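Beta-phosphoglucomutase (Bacteroides vulgatus, PDB 3DV9) probably interconverts beta-glucose 1-phosphate and glucose 6-phosphate as a magnesium-dependent phosphomutase of the haloacid dehalogenase family. Local coordinates at residues N190-Q196 against V217-A223. Numbering follows the deposited sequence.
Sequences NAPLGVQ and VLLNEGA. With MG (magnesium ion), chain B.
The magnesium site of this HAD-family protein is backed here by apolar packing: Leu218 of helix 215-219 lies against the chain where Asn190 and Ala191, the N-cap residue, lead into helix 192-200. Leu218 CD2 sits 3.3 Å from Pro192 N and 3.6 Å from Asn190 O, behind the segment whose Asn190 side chain reaches the metal. There Asn190 OD1 binds the magnesium ion at 2.3 Å, with Asp29, Asp31, Glu65 and two waters among the other ligands; the Asn190 CB points away from Leu218, and chi1 of 67° places CG between the backbone N and the carbonyl carbon, bringing OD1 to the metal. Pro192 and Val217 lie side by side, Pro192 CG to Val217 CG1 at 3.6 Å. In this Rossmann-like fold of parallel strands, both segments follow neighbouring strands, 185-189 and 204-208, and Val195, Leu218 and Ala223 all touch Ala207 of the latter. Val195 CG1 reaches Glu221 CB at 3.7 Å and Ala223 CB at 4.0 Å. Glu221, in the type I turn from Leu219 to Gly222, bends at chi2 (-56°), its CG against Pro192 O and its carboxylate OE1 crossing the Gln196 chain obliquely, close to CB and CG. Shortening Glu221 to an alanine would probably uncover Pro192 O and leave the Gln196 side chain without its neighbour on this partly exposed flank.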
ATOM      1  N   ASN A 190      -2.110  -3.658  -2.207  1.00 17.41           N
ATOM      2  CA  ASN A 190      -1.853  -5.049  -2.669  1.00 17.08           C
ATOM      3  C   ASN A 190      -1.687  -6.042  -1.515  1.00 17.89           C
ATOM      4  O   ASN A 190      -1.487  -7.223  -1.780  1.00 18.43           O
ATOM      5  CB  ASN A 190      -0.583  -5.107  -3.536  1.00 16.89           C
ATOM      6  CG  ASN A 190       0.670  -4.817  -2.717  1.00 18.85           C
ATOM      7  OD1 ASN A 190       0.705  -3.851  -1.963  1.00 20.57           O
ATOM      8  ND2 ASN A 190       1.642  -5.693  -2.779  1.00 20.35           N
ATOM      9  N   ALA A 191      -1.759  -5.568  -0.266  1.00 18.77           N
ATOM     10  CA  ALA A 191      -1.471  -6.436   0.884  1.00 18.95           C
ATOM     11  C   ALA A 191      -2.620  -6.401   1.902  1.00 18.11           C
ATOM     12  O   ALA A 191      -3.301  -5.404   1.998  1.00 19.11           O
ATOM     13  CB  ALA A 191      -0.201  -5.993   1.550  1.00 19.29           C
ATOM     14  N   PRO A 192      -2.815  -7.498   2.651  1.00 19.20           N
ATOM     15  CA  PRO A 192      -3.967  -7.532   3.541  1.00 18.83           C
ATOM     16  C   PRO A 192      -3.910  -6.405   4.574  1.00 18.64           C
ATOM     17  O   PRO A 192      -4.928  -5.802   4.863  1.00 19.30           O
ATOM     18  CB  PRO A 192      -3.854  -8.903   4.248  1.00 19.35           C
ATOM     19  CG  PRO A 192      -2.478  -9.358   4.005  1.00 21.25           C
ATOM     20  CD  PRO A 192      -2.084  -8.774   2.661  1.00 19.39           C
ATOM     21  N   LEU A 193      -2.755  -6.135   5.172  1.00 19.50           N
ATOM     22  CA  LEU A 193      -2.728  -5.091   6.233  1.00 19.40           C
ATOM     23  C   LEU A 193      -2.933  -3.679   5.657  1.00 19.76           C
ATOM     24  O   LEU A 193      -3.518  -2.814   6.315  1.00 19.55           O
ATOM     25  CB  LEU A 193      -1.420  -5.122   7.014  1.00 20.61           C
ATOM     26  CG  LEU A 193      -1.164  -6.406   7.816  1.00 21.57           C
ATOM     27  CD1 LEU A 193       0.236  -6.372   8.381  1.00 22.79           C
ATOM     28  CD2 LEU A 193      -2.197  -6.606   8.902  1.00 23.39           C
ATOM     29  N   GLY A 194      -2.518  -3.497   4.402  1.00 19.61           N
ATOM     30  CA  GLY A 194      -2.749  -2.248   3.634  1.00 19.40           C
ATOM     31  C   GLY A 194      -4.237  -2.052   3.335  1.00 19.12           C
ATOM     32  O   GLY A 194      -4.778  -0.967   3.541  1.00 18.42           O
ATOM     33  N   VAL A 195      -4.888  -3.121   2.876  1.00 19.02           N
ATOM     34  CA  VAL A 195      -6.320  -3.106   2.612  1.00 18.17           C
ATOM     35  C   VAL A 195      -7.039  -2.758   3.923  1.00 18.34           C
ATOM     36  O   VAL A 195      -7.921  -1.919   3.947  1.00 18.13           O
ATOM     37  CB  VAL A 195      -6.828  -4.428   2.035  1.00 17.80           C
ATOM     38  CG1 VAL A 195      -8.336  -4.408   1.949  1.00 18.69           C
ATOM     39  CG2 VAL A 195      -6.222  -4.607   0.601  1.00 14.94           C
ATOM     40  N   GLN A 196      -6.636  -3.422   5.006  1.00 18.24           N
ATOM     41  CA  GLN A 196      -7.273  -3.191   6.319  1.00 19.31           C
ATOM     42  C   GLN A 196      -7.201  -1.712   6.718  1.00 19.93           C
ATOM     43  O   GLN A 196      -8.192  -1.146   7.231  1.00 20.42           O
ATOM     44  CB  GLN A 196      -6.586  -4.074   7.372  1.00 20.29           C
ATOM     45  CG  GLN A 196      -7.311  -4.017   8.692  1.00 23.34           C
ATOM     46  CD  GLN A 196      -6.695  -4.922   9.733  1.00 28.57           C
ATOM     47  OE1 GLN A 196      -6.015  -5.908   9.415  1.00 27.64           O
ATOM     48  NE2 GLN A 196      -6.916  -4.578  10.988  1.00 31.56           N
ATOM     49  N   VAL A 217      -7.294 -13.409   0.983  1.00 20.48           N
ATOM     50  CA  VAL A 217      -6.546 -12.710   2.013  1.00 22.71           C
ATOM     51  C   VAL A 217      -6.817 -11.202   1.936  1.00 22.14           C
ATOM     52  O   VAL A 217      -6.850 -10.509   2.946  1.00 21.34           O
ATOM     53  CB  VAL A 217      -5.026 -13.024   1.842  1.00 23.35           C
ATOM     54  CG1 VAL A 217      -4.201 -12.297   2.815  1.00 26.54           C
ATOM     55  CG2 VAL A 217      -4.777 -14.527   2.022  1.00 25.16           C
ATOM     56  N   LEU A 218      -7.038 -10.725   0.714  1.00 20.95           N
ATOM     57  CA  LEU A 218      -7.310  -9.306   0.453  1.00 20.61           C
ATOM     58  C   LEU A 218      -8.798  -8.987   0.607  1.00 21.32           C
ATOM     59  O   LEU A 218      -9.197  -7.989   1.254  1.00 21.79           O
ATOM     60  CB  LEU A 218      -6.830  -8.956  -0.958  1.00 20.42           C
ATOM     61  CG  LEU A 218      -5.307  -9.107  -1.140  1.00 22.13           C
ATOM     62  CD1 LEU A 218      -4.895  -8.776  -2.600  1.00 21.33           C
ATOM     63  CD2 LEU A 218      -4.457  -8.303  -0.155  1.00 21.99           C
ATOM     64  N   LEU A 219      -9.638  -9.818  -0.006  1.00 20.48           N
ATOM     65  CA  LEU A 219     -11.074  -9.672   0.097  1.00 22.36           C
ATOM     66  C   LEU A 219     -11.563  -9.699   1.554  1.00 23.20           C
ATOM     67  O   LEU A 219     -12.485  -8.963   1.901  1.00 22.62           O
ATOM     68  CB  LEU A 219     -11.773 -10.790  -0.684  1.00 22.28           C
ATOM     69  CG  LEU A 219     -11.509 -10.761  -2.210  1.00 23.36           C
ATOM     70  CD1 LEU A 219     -12.029 -12.023  -2.838  1.00 24.44           C
ATOM     71  CD2 LEU A 219     -12.191  -9.507  -2.817  1.00 25.33           C
ATOM     72  N   ASN A 220     -10.937 -10.541   2.389  1.00 23.03           N
ATOM     73  CA  ASN A 220     -11.368 -10.696   3.786  1.00 24.59           C
ATOM     74  C   ASN A 220     -11.073  -9.505   4.662  1.00 24.89           C
ATOM     75  O   ASN A 220     -11.578  -9.425   5.800  1.00 24.59           O
ATOM     76  CB  ASN A 220     -10.730 -11.920   4.408  1.00 25.34           C
ATOM     77  CG  ASN A 220     -11.375 -13.213   3.950  1.00 27.56           C
ATOM     78  OD1 ASN A 220     -12.472 -13.216   3.391  1.00 28.80           O
ATOM     79  ND2 ASN A 220     -10.686 -14.323   4.184  1.00 28.25           N
ATOM     80  N   GLU A 221     -10.245  -8.589   4.152  1.00 23.32           N
ATOM     81  CA  GLU A 221      -9.967  -7.343   4.836  1.00 23.46           C
ATOM     82  C   GLU A 221     -10.909  -6.209   4.392  1.00 23.58           C
ATOM     83  O   GLU A 221     -10.728  -5.050   4.803  1.00 24.11           O
ATOM     84  CB  GLU A 221      -8.482  -6.969   4.664  1.00 23.11           C
ATOM     85  CG  GLU A 221      -7.532  -7.985   5.301  1.00 24.46           C
ATOM     86  CD  GLU A 221      -7.801  -8.221   6.787  1.00 27.43           C
ATOM     87  OE1 GLU A 221      -8.302  -7.296   7.478  1.00 28.85           O
ATOM     88  OE2 GLU A 221      -7.508  -9.348   7.247  1.00 31.27           O
ATOM     89  N   GLY A 222     -11.894  -6.558   3.558  1.00 22.36           N
ATOM     90  CA  GLY A 222     -12.989  -5.641   3.177  1.00 22.80           C
ATOM     91  C   GLY A 222     -12.699  -4.832   1.908  1.00 20.88           C
ATOM     92  O   GLY A 222     -13.304  -3.813   1.697  1.00 22.27           O
ATOM     93  N   ALA A 223     -11.817  -5.310   1.025  1.00 22.10           N
ATOM     94  CA  ALA A 223     -11.538  -4.566  -0.233  1.00 20.16           C
ATOM     95  C   ALA A 223     -12.852  -4.378  -0.963  1.00 20.15           C
ATOM     96  O   ALA A 223     -13.679  -5.328  -1.073  1.00 20.71           O
ATOM     97  CB  ALA A 223     -10.595  -5.351  -1.152  1.00 19.75           C
TER
HETATM   98 MG    MG B 301       2.371  -3.030  -0.638  1.00 15.35          MG
HETATM   99  O   HOH W   1       0.786  -2.843   1.153  1.00 20.62           O
HETATM  100  O   HOH W   2       3.337  -2.192   1.034  0.40 22.55           O